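Local coordinates for protein CT263 (PDB 4QAS) that probably hydrolyses the N-glycosidic bond of a futalosine-pathway nucleoside, as an MTAN-related nucleosidase supporting menaquinone synthesis, at residues A[109-114]-A[146-151]; A[9-14]-A[20-25]. The protein carries 1 engineered substitution. One frame throughout, in Å; residues are numbered along the deposited sequence. Where two conformers were deposited one is given.

In the fold
The two contacts each dock a helix onto the same mixed sheet, with their centres about 17 Å apart. Interaction 2 comes first in the chain, joining strand 7-13 to helix 16-25; it is complete before interaction 1 begins, where the end of strand 106-110 meets helix 144-153. Strand 7-13 links them: L11 and F13 turn to helix 16-25, while I12 between them points to the other face and meets helix 144-153, I147 CG2 lying 3.7 Å from I12 CD1. The sheet is thus held between helices, as in the nucleosidase family of MTAN, and helix 16-25 also reaches the second subunit.

Interaction 1 of 2, residues A[109-114]-A[146-151]; sequences LEVTPI and FIAKQA
L109 and V111 each send one methyl group toward helix 144-153, and the two methyls land on neighbouring residues of its turn, K149 and A148. The leucine uses its CD1 branch, which points almost straight at the helix backbone and stops 3.8 Å from K149 CA. The lysine side chain runs alongside that methyl. Its CG stands anti to the backbone N, and the bend that follows at chi2 (64°) brings CD back until it lies 4.1 Å from L109 CD1; K149 CB is equally close, and the methyl therefore sits against CB and CD while the amine end leads away from the strand. L109 CD1 also flanks A148, with 4.3 Å to its CB. No hydrogen bond crosses between 109-114 and 146-151, and the contact is more deeply buried at V111 and A148 than at L109 and K149.

Helix 144-153 lies against the mixed sheet, consistent with the alpha/beta fold of MTAN-like nucleosidases. L109 and V111 are bonded through their backbones to V96 and T94 of strand 90-99, and V96 also touches A148, adding that strand to the same apolar patch.

In the conformer described here (V111 has two), V111 CG1 meets A148 CB methyl to methyl at 3.8 Å. The valine CB-CG1 bond aims nearly along the line joining the two methyls, whereas the alanine bond is tilted to it. The contact is short-armed, a single alanine methyl meeting the valine, with the V111 and A148 CA atoms 7.1 Å apart. E110, between the two hydrophobic residues, turns its side chain away, the alternation expected of an extended chain at a sheet border. V111 further packs on M160 of strand 158-167.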
ATOM      1  N   LEU A 109     -12.831  -9.156 -25.472  1.00 15.98           N
ATOM      2  CA  LEU A 109     -13.706  -9.301 -24.329  1.00 18.16           C
ATOM      3  C   LEU A 109     -13.744  -8.025 -23.518  1.00 17.83           C
ATOM      4  O   LEU A 109     -12.710  -7.387 -23.286  1.00 17.38           O
ATOM      5  CB  LEU A 109     -13.251 -10.423 -23.420  1.00 19.54           C
ATOM      6  CG  LEU A 109     -13.477 -11.844 -23.924  1.00 21.37           C
ATOM      7  CD1 LEU A 109     -12.766 -12.790 -22.953  1.00 25.82           C
ATOM      8  CD2 LEU A 109     -14.939 -12.182 -24.064  1.00 23.15           C
ATOM      9  N   GLU A 110     -14.928  -7.682 -23.042  1.00 17.24           N
ATOM     10  CA  GLU A 110     -15.066  -6.611 -22.080  1.00 17.31           C
ATOM     11  C   GLU A 110     -14.498  -7.054 -20.732  1.00 17.57           C
ATOM     12  O   GLU A 110     -14.568  -8.230 -20.352  1.00 19.35           O
ATOM     13  CB  GLU A 110     -16.535  -6.241 -21.903  1.00 18.31           C
ATOM     14  CG  GLU A 110     -16.740  -4.836 -21.363  1.00 19.46           C
ATOM     15  CD  GLU A 110     -16.450  -3.753 -22.409  1.00 20.76           C
ATOM     16  OE1 GLU A 110     -16.438  -2.553 -22.042  1.00 25.35           O
ATOM     17  OE2 GLU A 110     -16.298  -4.091 -23.593  1.00 23.10           O
ATOM     18  N   VAL A 111     -13.929  -6.088 -20.013  1.00 18.59           N
ATOM     19  CA  VAL A 111     -13.500  -6.343 -18.649  0.55 20.83           C
ATOM     20  C   VAL A 111     -14.081  -5.256 -17.766  1.00 22.06           C
ATOM     21  O   VAL A 111     -14.552  -4.212 -18.221  1.00 22.27           O
ATOM     22  CB  VAL A 111     -11.974  -6.478 -18.462  0.55 20.43           C
ATOM     23  CG1 VAL A 111     -11.482  -7.832 -18.940  0.55 25.83           C
ATOM     24  CG2 VAL A 111     -11.275  -5.393 -19.201  0.55 21.14           C
ATOM     25  N   THR A 112     -14.135  -5.570 -16.479  1.00 19.37           N
ATOM     26  CA  THR A 112     -14.882  -4.743 -15.531  1.00 19.64           C
ATOM     27  C   THR A 112     -13.999  -3.587 -15.072  1.00 16.94           C
ATOM     28  O   THR A 112     -12.972  -3.827 -14.419  1.00 17.64           O
ATOM     29  CB  THR A 112     -15.282  -5.584 -14.342  1.00 20.31           C
ATOM     30  OG1 THR A 112     -16.137  -6.644 -14.801  1.00 25.51           O
ATOM     31  CG2 THR A 112     -16.017  -4.740 -13.298  1.00 23.56           C
ATOM     32  N   PRO A 113     -14.355  -2.329 -15.345  1.00 19.55           N
ATOM     33  CA  PRO A 113     -13.460  -1.236 -14.964  1.00 19.21           C
ATOM     34  C   PRO A 113     -13.471  -0.987 -13.466  1.00 18.40           C
ATOM     35  O   PRO A 113     -14.489  -1.100 -12.785  1.00 23.28           O
ATOM     36  CB  PRO A 113     -14.010  -0.022 -15.720  1.00 25.31           C
ATOM     37  CG  PRO A 113     -14.979  -0.557 -16.684  1.00 32.82           C
ATOM     38  CD  PRO A 113     -15.514  -1.826 -16.094  1.00 24.67           C
ATOM     39  N   ILE A 114     -12.306  -0.623 -12.969  1.00 17.98           N
ATOM     40  CA  ILE A 114     -12.095  -0.310 -11.561  1.00 17.57           C
ATOM     41  C   ILE A 114     -12.456   1.149 -11.342  1.00 18.93           C
ATOM     42  O   ILE A 114     -12.036   2.010 -12.133  1.00 19.55           O
ATOM     43  CB  ILE A 114     -10.632  -0.566 -11.202  1.00 19.42           C
ATOM     44  CG1 ILE A 114     -10.394  -2.071 -11.242  1.00 27.73           C
ATOM     45  CG2 ILE A 114     -10.257   0.045  -9.841  1.00 21.86           C
ATOM     46  CD1 ILE A 114      -8.998  -2.432 -11.428  1.00 22.69           C
ATOM     47  N   PHE A 146      -5.651 -13.597 -22.355  1.00 17.73           N
ATOM     48  CA  PHE A 146      -5.628 -14.945 -21.811  1.00 18.89           C
ATOM     49  C   PHE A 146      -6.289 -14.998 -20.442  1.00 17.38           C
ATOM     50  O   PHE A 146      -7.112 -15.877 -20.179  1.00 18.58           O
ATOM     51  CB  PHE A 146      -4.174 -15.419 -21.736  1.00 22.41           C
ATOM     52  CG  PHE A 146      -3.990 -16.699 -20.973  1.00 22.33           C
ATOM     53  CD1 PHE A 146      -4.542 -17.861 -21.455  1.00 23.88           C
ATOM     54  CD2 PHE A 146      -3.281 -16.738 -19.776  1.00 23.53           C
ATOM     55  CE1 PHE A 146      -4.404 -19.064 -20.789  1.00 27.90           C
ATOM     56  CE2 PHE A 146      -3.135 -17.947 -19.093  1.00 28.65           C
ATOM     57  CZ  PHE A 146      -3.704 -19.108 -19.607  1.00 25.74           C
ATOM     58  N   ILE A 147      -5.967 -14.037 -19.574  1.00 16.12           N
ATOM     59  CA  ILE A 147      -6.501 -14.064 -18.218  1.00 17.57           C
ATOM     60  C   ILE A 147      -8.000 -13.798 -18.233  1.00 16.83           C
ATOM     61  O   ILE A 147      -8.763 -14.471 -17.544  1.00 18.50           O
ATOM     62  CB  ILE A 147      -5.749 -13.051 -17.338  1.00 16.10           C
ATOM     63  CG1 ILE A 147      -4.280 -13.467 -17.207  1.00 16.28           C
ATOM     64  CG2 ILE A 147      -6.410 -12.952 -15.963  1.00 18.55           C
ATOM     65  CD1 ILE A 147      -3.367 -12.382 -16.666  1.00 16.77           C
ATOM     66  N   ALA A 148      -8.434 -12.773 -18.984  1.00 17.55           N
ATOM     67  CA  ALA A 148      -9.864 -12.463 -19.037  1.00 17.15           C
ATOM     68  C   ALA A 148     -10.658 -13.640 -19.574  1.00 20.24           C
ATOM     69  O   ALA A 148     -11.775 -13.920 -19.114  1.00 21.79           O
ATOM     70  CB  ALA A 148     -10.118 -11.246 -19.915  1.00 21.14           C
ATOM     71  N   LYS A 149     -10.129 -14.326 -20.591  1.00 20.03           N
ATOM     72  CA  LYS A 149     -10.845 -15.469 -21.146  1.00 22.88           C
ATOM     73  C   LYS A 149     -10.915 -16.612 -20.144  1.00 22.66           C
ATOM     74  O   LYS A 149     -11.961 -17.255 -20.002  1.00 25.60           O
ATOM     75  CB  LYS A 149     -10.185 -15.913 -22.447  1.00 23.48           C
ATOM     76  CG  LYS A 149     -10.850 -17.107 -23.108  1.00 31.03           C
ATOM     77  CD  LYS A 149     -12.279 -16.777 -23.537  1.00 37.77           C
ATOM     78  CE  LYS A 149     -12.913 -17.903 -24.346  1.00 56.66           C
ATOM     79  NZ  LYS A 149     -12.971 -19.178 -23.581  1.00 62.19           N
ATOM     80  N   GLN A 150      -9.825 -16.863 -19.412  1.00 20.98           N
ATOM     81  CA  GLN A 150      -9.873 -17.893 -18.376  1.00 21.03           C
ATOM     82  C   GLN A 150     -10.862 -17.525 -17.276  1.00 21.01           C
ATOM     83  O   GLN A 150     -11.569 -18.395 -16.762  1.00 24.01           O
ATOM     84  CB  GLN A 150      -8.478 -18.168 -17.805  1.00 22.46           C
ATOM     85  CG  GLN A 150      -7.488 -18.764 -18.808  1.00 21.62           C
ATOM     86  CD  GLN A 150      -8.035 -19.997 -19.479  1.00 27.04           C
ATOM     87  OE1 GLN A 150      -8.560 -19.931 -20.589  1.00 26.40           O
ATOM     88  NE2 GLN A 150      -7.931 -21.134 -18.805  1.00 28.18           N
ATOM     89  N   ALA A 151     -10.952 -16.238 -16.922  1.00 22.11           N
ATOM     90  CA  ALA A 151     -11.928 -15.813 -15.917  1.00 23.31           C
ATOM     91  C   ALA A 151     -13.348 -16.129 -16.371  1.00 25.61           C
ATOM     92  O   ALA A 151     -14.198 -16.511 -15.557  1.00 30.07           O
ATOM     93  CB  ALA A 151     -11.778 -14.311 -15.647  1.00 21.66           C
TER

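Interaction 2 of 2, residues A[9-14]-A[20-25]; sequences LLLIFA and ARTLSL
Purely apolar contact between strand 7-13 and helix 16-25 is made by L11 and T22. L11 CD1 reaches the threonine methyl, CG2, at 3.8 Å, the two side chains meeting at a slant. With the T22 chi1 at -65°, OG1 lies beside the backbone N and CG2 anti to it, which turns the two branches to different strand residues: the methyl mainly to L11, the hydroxyl to F13.

The aromatic contact is made by the far end of the phenylalanine. F13 CZ lies 3.6 Å from T22 CB and equally close to T22 OG1, with the hydroxyl set obliquely to the ring. F13 CE1 is farther from T22 OG1, at 4.1 Å, so CZ, more than the rest of the ring, meets the threonine at its branch point. Both strand residues project from one face of the sheet because they are two positions apart.

The arrangement is a tight beta-alpha unit: the strand ends at F13, the chain turns, and the helix folds back over the strand it has just left. Helix 180-197 closes the side of this core, with I191 against both F13 and T22, and A188 against T22.

No hydrogen bond joins the two segments; each is bonded to other parts of the fold. The strand is paired through L11 with D46 and through L10 with L71 and I73, and the two strands flanking it also set V47 and A75 against F13. On the helix, which lies at the dimer interface beyond the buried T22 face, R21 NE is bonded to Q185 OE1, and S24 O receives R21 NH2 of the second subunit, whose Q185 NE2 bonds L25 O.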
ATOM      1  N   LEU A   9     -10.294 -12.556  -3.241  1.00 17.71           N
ATOM      2  CA  LEU A   9      -9.747 -11.739  -4.307  1.00 15.52           C
ATOM      3  C   LEU A   9      -8.463 -12.390  -4.785  1.00 17.45           C
ATOM      4  O   LEU A   9      -7.560 -12.639  -3.976  1.00 18.82           O
ATOM      5  CB  LEU A   9      -9.482 -10.341  -3.765  1.00 19.51           C
ATOM      6  CG  LEU A   9      -8.864  -9.337  -4.727  1.00 19.62           C
ATOM      7  CD1 LEU A   9      -9.561  -9.266  -6.076  1.00 18.86           C
ATOM      8  CD2 LEU A   9      -8.852  -7.952  -4.072  1.00 20.61           C
ATOM      9  N   LEU A  10      -8.397 -12.684  -6.084  1.00 16.32           N
ATOM     10  CA  LEU A  10      -7.205 -13.246  -6.714  1.00 17.08           C
ATOM     11  C   LEU A  10      -6.524 -12.134  -7.503  1.00 15.16           C
ATOM     12  O   LEU A  10      -7.144 -11.535  -8.396  1.00 16.13           O
ATOM     13  CB  LEU A  10      -7.579 -14.384  -7.654  1.00 17.93           C
ATOM     14  CG  LEU A  10      -6.414 -15.017  -8.425  1.00 18.67           C
ATOM     15  CD1 LEU A  10      -5.384 -15.629  -7.464  1.00 19.27           C
ATOM     16  CD2 LEU A  10      -6.923 -16.049  -9.389  1.00 20.08           C
ATOM     17  N   LEU A  11      -5.262 -11.882  -7.202  1.00 14.10           N
ATOM     18  CA  LEU A  11      -4.423 -10.997  -7.998  1.00 13.42           C
ATOM     19  C   LEU A  11      -3.515 -11.831  -8.880  1.00 14.84           C
ATOM     20  O   LEU A  11      -2.868 -12.778  -8.402  1.00 16.31           O
ATOM     21  CB  LEU A  11      -3.539 -10.152  -7.095  1.00 14.63           C
ATOM     22  CG  LEU A  11      -4.267  -9.360  -6.020  1.00 16.66           C
ATOM     23  CD1 LEU A  11      -3.271  -8.509  -5.211  1.00 17.91           C
ATOM     24  CD2 LEU A  11      -5.369  -8.466  -6.528  1.00 17.12           C
ATOM     25  N   ILE A  12      -3.473 -11.492 -10.167  1.00 13.66           N
ATOM     26  CA  ILE A  12      -2.697 -12.222 -11.158  1.00 14.35           C
ATOM     27  C   ILE A  12      -1.716 -11.250 -11.776  1.00 14.06           C
ATOM     28  O   ILE A  12      -2.113 -10.225 -12.353  1.00 14.55           O
ATOM     29  CB  ILE A  12      -3.577 -12.863 -12.237  1.00 16.11           C
ATOM     30  CG1 ILE A  12      -4.611 -13.787 -11.602  1.00 18.43           C
ATOM     31  CG2 ILE A  12      -2.717 -13.644 -13.197  1.00 17.49           C
ATOM     32  CD1 ILE A  12      -5.694 -14.204 -12.535  1.00 21.90           C
ATOM     33  N   PHE A  13      -0.440 -11.581 -11.675  1.00 14.07           N
ATOM     34  CA  PHE A  13       0.641 -10.843 -12.307  1.00 13.56           C
ATOM     35  C   PHE A  13       1.319 -11.745 -13.324  1.00 15.39           C
ATOM     36  O   PHE A  13       1.368 -12.957 -13.170  1.00 16.50           O
ATOM     37  CB  PHE A  13       1.680 -10.432 -11.269  1.00 13.72           C
ATOM     38  CG  PHE A  13       1.164  -9.475 -10.239  1.00 13.16           C
ATOM     39  CD1 PHE A  13       1.197  -8.107 -10.469  1.00 13.76           C
ATOM     40  CD2 PHE A  13       0.654  -9.934  -9.026  1.00 13.75           C
ATOM     41  CE1 PHE A  13       0.737  -7.223  -9.521  1.00 14.03           C
ATOM     42  CE2 PHE A  13       0.182  -9.046  -8.088  1.00 15.05           C
ATOM     43  CZ  PHE A  13       0.226  -7.710  -8.336  1.00 14.42           C
ATOM     44  N   ALA A  14       1.842 -11.139 -14.387  1.00 14.63           N
ATOM     45  CA  ALA A  14       2.504 -11.908 -15.426  1.00 15.88           C
ATOM     46  C   ALA A  14       3.872 -12.400 -14.995  1.00 17.62           C
ATOM     47  O   ALA A  14       4.290 -13.479 -15.405  1.00 18.92           O
ATOM     48  CB  ALA A  14       2.640 -11.085 -16.720  1.00 17.56           C
ATOM     49  N   ALA A  20       6.157  -7.535  -7.475  1.00 13.05           N
ATOM     50  CA  ALA A  20       7.036  -7.376  -6.313  1.00 15.91           C
ATOM     51  C   ALA A  20       6.478  -6.399  -5.277  1.00 14.93           C
ATOM     52  O   ALA A  20       6.456  -6.701  -4.076  1.00 15.66           O
ATOM     53  CB  ALA A  20       8.421  -6.947  -6.786  1.00 18.00           C
ATOM     54  N   ARG A  21       6.069  -5.203  -5.699  1.00 13.97           N
ATOM     55  CA  ARG A  21       5.687  -4.210  -4.693  1.00 14.83           C
ATOM     56  C   ARG A  21       4.342  -4.536  -4.060  1.00 14.92           C
ATOM     57  O   ARG A  21       4.142  -4.265  -2.876  1.00 15.03           O
ATOM     58  CB  ARG A  21       5.735  -2.793  -5.260  1.00 14.50           C
ATOM     59  CG  ARG A  21       7.127  -2.356  -5.744  1.00 15.90           C
ATOM     60  CD  ARG A  21       8.217  -2.421  -4.680  1.00 16.56           C
ATOM     61  NE  ARG A  21       7.788  -1.852  -3.428  1.00 16.20           N
ATOM     62  CZ  ARG A  21       8.355  -2.093  -2.265  1.00 17.99           C
ATOM     63  NH1 ARG A  21       9.506  -2.735  -2.221  1.00 22.58           N
ATOM     64  NH2 ARG A  21       7.849  -1.603  -1.143  1.00 22.94           N
ATOM     65  N   THR A  22       3.437  -5.182  -4.787  1.00 14.09           N
ATOM     66  CA  THR A  22       2.203  -5.637  -4.160  1.00 13.99           C
ATOM     67  C   THR A  22       2.472  -6.713  -3.119  1.00 13.44           C
ATOM     68  O   THR A  22       1.852  -6.718  -2.048  1.00 14.42           O
ATOM     69  CB  THR A  22       1.230  -6.141  -5.221  1.00 14.50           C
ATOM     70  OG1 THR A  22       0.844  -5.037  -6.058  1.00 13.28           O
ATOM     71  CG2 THR A  22      -0.017  -6.724  -4.584  1.00 15.93           C
ATOM     72  N   LEU A  23       3.418  -7.609  -3.385  1.00 13.52           N
ATOM     73  CA  LEU A  23       3.759  -8.634  -2.420  1.00 15.48           C
ATOM     74  C   LEU A  23       4.396  -8.042  -1.174  1.00 15.49           C
ATOM     75  O   LEU A  23       4.316  -8.666  -0.114  1.00 18.27           O
ATOM     76  CB  LEU A  23       4.669  -9.673  -3.057  1.00 16.66           C
ATOM     77  CG  LEU A  23       4.015 -10.600  -4.104  1.00 17.76           C
ATOM     78  CD1 LEU A  23       5.076 -11.386  -4.843  1.00 19.65           C
ATOM     79  CD2 LEU A  23       3.030 -11.521  -3.433  1.00 18.07           C
ATOM     80  N   SER A  24       4.979  -6.839  -1.258  1.00 14.61           N
ATOM     81  CA  SER A  24       5.504  -6.169  -0.075  1.00 15.61           C
ATOM     82  C   SER A  24       4.411  -5.489   0.753  1.00 14.54           C
ATOM     83  O   SER A  24       4.630  -5.213   1.922  1.00 15.89           O
ATOM     84  CB  SER A  24       6.563  -5.154  -0.513  1.00 16.85           C
ATOM     85  OG  SER A  24       7.260  -4.680   0.592  1.00 19.93           O
ATOM     86  N   LEU A  25       3.259  -5.194   0.167  1.00 14.66           N
ATOM     87  CA  LEU A  25       2.228  -4.414   0.861  1.00 14.93           C
ATOM     88  C   LEU A  25       1.586  -5.153   2.011  1.00 14.89           C
ATOM     89  O   LEU A  25       1.094  -4.517   2.939  1.00 16.80           O
ATOM     90  CB  LEU A  25       1.084  -4.110  -0.078  1.00 20.56           C
ATOM     91  CG  LEU A  25       1.258  -3.131  -1.181  1.00 21.32           C
ATOM     92  CD1 LEU A  25      -0.147  -2.982  -1.838  1.00 23.53           C
ATOM     93  CD2 LEU A  25       1.765  -1.819  -0.654  1.00 25.83           C
TER